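Local coordinates for vacuolar protein sorting 29 (Cryptosporidium parvum, PDB 2A22) that probably acts in vacuolar protein sorting and protein transport as a VPS29-family protein built on a calcineurin-like phosphoesterase fold, at residues E69-L74 against S90-P95. Residues are numbered along the deposited sequence; the frame is centred on the assembly and turned at random.
Sequences EYVEML and SAIFNP
Val71 carries the helix side of this contact, CG2 taken by Ile92 and CG1 by Phe93 O and Pro95 of the extended loop, with Ile92 the closest in backbone register (CA to CA 7.4 Å). Its CG2 meets the branch point of Ile92: Val71 CG2 lies 3.9 Å from Ile92 CG2, and Ile92 CB is equally near. With chi1 at 62°, Ile92 CG1 is tucked over its own backbone, flanked by N and the carbonyl carbon, and from there Ile92 CD1 reaches to 4.1 Å of Val71 CG2. The other methyl of Val71, CG1, points opposite the backbone N (chi1 168°) and faces further along the loop, 4.0 Å from Phe93 O and 4.2 Å from Pro95 CD. One buried valine is thus packed against isoleucine, a carbonyl and proline, with 137 Å² buried in all. Gln68, on the same helix, is hydrogen-bonded through OE1 to Phe93 N and so joins helix and loop, while Asn94 ND2 is hydrogen-bonded to Val102 O within the loop. This is plain apolar helix-to-loop packing, joining helix 68-77 to the loop between strands 81-83 and 106-111 of the calcineurin-like phosphoesterase sandwich.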
loop_
_atom_site.group_PDB
_atom_site.type_symbol
_atom_site.label_atom_id
_atom_site.label_comp_id
_atom_site.label_asym_id
_atom_site.label_seq_id
_atom_site.Cartn_x
_atom_site.Cartn_y
_atom_site.Cartn_z
ATOM N N GLU A 69 2.656 -4.545 -16.914
ATOM C CA GLU A 69 2.648 -5.956 -16.557
ATOM C C GLU A 69 2.337 -6.135 -15.055
ATOM O O GLU A 69 1.591 -7.044 -14.685
ATOM C CB GLU A 69 3.994 -6.619 -16.921
ATOM C CG GLU A 69 4.081 -8.100 -16.524
ATOM C CD GLU A 69 5.504 -8.698 -16.555
ATOM O OE1 GLU A 69 6.346 -8.251 -17.355
ATOM O OE2 GLU A 69 5.777 -9.633 -15.761
ATOM N N TYR A 70 2.880 -5.262 -14.197
ATOM C CA TYR A 70 2.647 -5.394 -12.752
ATOM C C TYR A 70 1.277 -4.808 -12.305
ATOM O O TYR A 70 0.645 -5.317 -11.376
ATOM C CB TYR A 70 3.868 -4.901 -11.949
ATOM C CG TYR A 70 4.919 -5.988 -11.917
ATOM C CD1 TYR A 70 5.745 -6.246 -13.028
ATOM C CD2 TYR A 70 5.001 -6.845 -10.828
ATOM C CE1 TYR A 70 6.663 -7.320 -13.015
ATOM C CE2 TYR A 70 5.888 -7.895 -10.811
ATOM C CZ TYR A 70 6.722 -8.116 -11.892
ATOM O OH TYR A 70 7.608 -9.147 -11.811
ATOM N N VAL A 71 0.799 -3.783 -13.012
ATOM C CA VAL A 71 -0.598 -3.378 -12.911
ATOM C C VAL A 71 -1.520 -4.590 -13.143
ATOM O O VAL A 71 -2.430 -4.875 -12.351
ATOM C CB VAL A 71 -0.927 -2.234 -13.886
ATOM C CG1 VAL A 71 -2.438 -2.036 -13.982
ATOM C CG2 VAL A 71 -0.226 -0.913 -13.447
ATOM N N GLU A 72 -1.247 -5.328 -14.216
ATOM C CA GLU A 72 -2.069 -6.485 -14.589
ATOM C C GLU A 72 -1.975 -7.600 -13.561
ATOM O O GLU A 72 -2.974 -8.248 -13.263
ATOM C CB GLU A 72 -1.709 -6.961 -16.004
ATOM C CG GLU A 72 -2.155 -5.886 -17.042
ATOM C CD GLU A 72 -1.672 -6.111 -18.476
ATOM O OE1 GLU A 72 -0.718 -6.886 -18.730
ATOM O OE2 GLU A 72 -2.268 -5.487 -19.375
ATOM N N MET A 73 -0.784 -7.791 -12.996
ATOM C CA MET A 73 -0.569 -8.798 -11.963
ATOM C C MET A 73 -1.408 -8.432 -10.716
ATOM O O MET A 73 -2.190 -9.256 -10.209
ATOM C CB MET A 73 0.934 -8.944 -11.665
ATOM C CG MET A 73 1.299 -9.875 -10.460
ATOM S SD MET A 73 1.240 -9.028 -8.841
ATOM C CE MET A 73 1.797 -10.354 -7.731
ATOM N N LEU A 74 -1.296 -7.181 -10.277
ATOM C CA LEU A 74 -2.043 -6.690 -9.107
ATOM C C LEU A 74 -3.549 -6.728 -9.319
ATOM O O LEU A 74 -4.292 -7.132 -8.411
ATOM C CB LEU A 74 -1.602 -5.279 -8.719
ATOM C CG LEU A 74 -0.206 -5.069 -8.125
ATOM C CD1 LEU A 74 0.120 -3.582 -8.145
ATOM C CD2 LEU A 74 -0.055 -5.624 -6.692
ATOM N N SER A 90 4.496 6.623 -15.521
ATOM C CA SER A 90 4.476 7.339 -16.798
ATOM C C SER A 90 4.028 6.424 -17.936
ATOM O O SER A 90 3.697 6.910 -18.996
ATOM C CB SER A 90 5.858 7.931 -17.108
ATOM O OG SER A 90 6.790 6.883 -17.290
ATOM N N ALA A 91 3.993 5.114 -17.690
ATOM C CA ALA A 91 3.747 4.133 -18.744
ATOM C C ALA A 91 2.714 3.067 -18.339
ATOM O O ALA A 91 2.810 1.889 -18.719
ATOM C CB ALA A 91 5.061 3.487 -19.170
ATOM N N ILE A 92 1.718 3.482 -17.565
ATOM C CA ILE A 92 0.714 2.546 -17.098
ATOM C C ILE A 92 -0.642 3.094 -17.435
ATOM O O ILE A 92 -0.796 4.305 -17.608
ATOM C CB ILE A 92 0.827 2.189 -15.563
ATOM C CG1 ILE A 92 0.642 3.416 -14.664
ATOM C CG2 ILE A 92 2.139 1.544 -15.247
ATOM C CD1 ILE A 92 0.636 3.065 -13.157
ATOM N N PHE A 93 -1.606 2.180 -17.492
ATOM C CA PHE A 93 -2.924 2.414 -18.023
ATOM C C PHE A 93 -3.923 1.774 -17.055
ATOM O O PHE A 93 -3.794 0.612 -16.729
ATOM C CB PHE A 93 -3.019 1.762 -19.412
ATOM C CG PHE A 93 -4.413 1.677 -19.961
ATOM C CD1 PHE A 93 -5.016 2.796 -20.545
ATOM C CD2 PHE A 93 -5.114 0.466 -19.919
ATOM C CE1 PHE A 93 -6.310 2.720 -21.069
ATOM C CE2 PHE A 93 -6.408 0.366 -20.429
ATOM C CZ PHE A 93 -7.017 1.485 -21.012
ATOM N N ASN A 94 -4.897 2.545 -16.583
ATOM C CA ASN A 94 -5.923 2.021 -15.701
ATOM C C ASN A 94 -6.933 1.249 -16.552
ATOM O O ASN A 94 -7.628 1.837 -17.387
ATOM C CB ASN A 94 -6.612 3.170 -14.959
ATOM C CG ASN A 94 -7.599 2.690 -13.899
ATOM O OD1 ASN A 94 -7.949 1.514 -13.843
ATOM N ND2 ASN A 94 -8.065 3.622 -13.060
ATOM N N PRO A 95 -7.016 -0.073 -16.357
ATOM C CA PRO A 95 -7.985 -0.778 -17.178
ATOM C C PRO A 95 -9.420 -0.709 -16.667
ATOM O O PRO A 95 -10.252 -1.418 -17.203
ATOM C CB PRO A 95 -7.488 -2.217 -17.135
ATOM C CG PRO A 95 -6.841 -2.322 -15.775
ATOM C CD PRO A 95 -6.262 -0.974 -15.466
#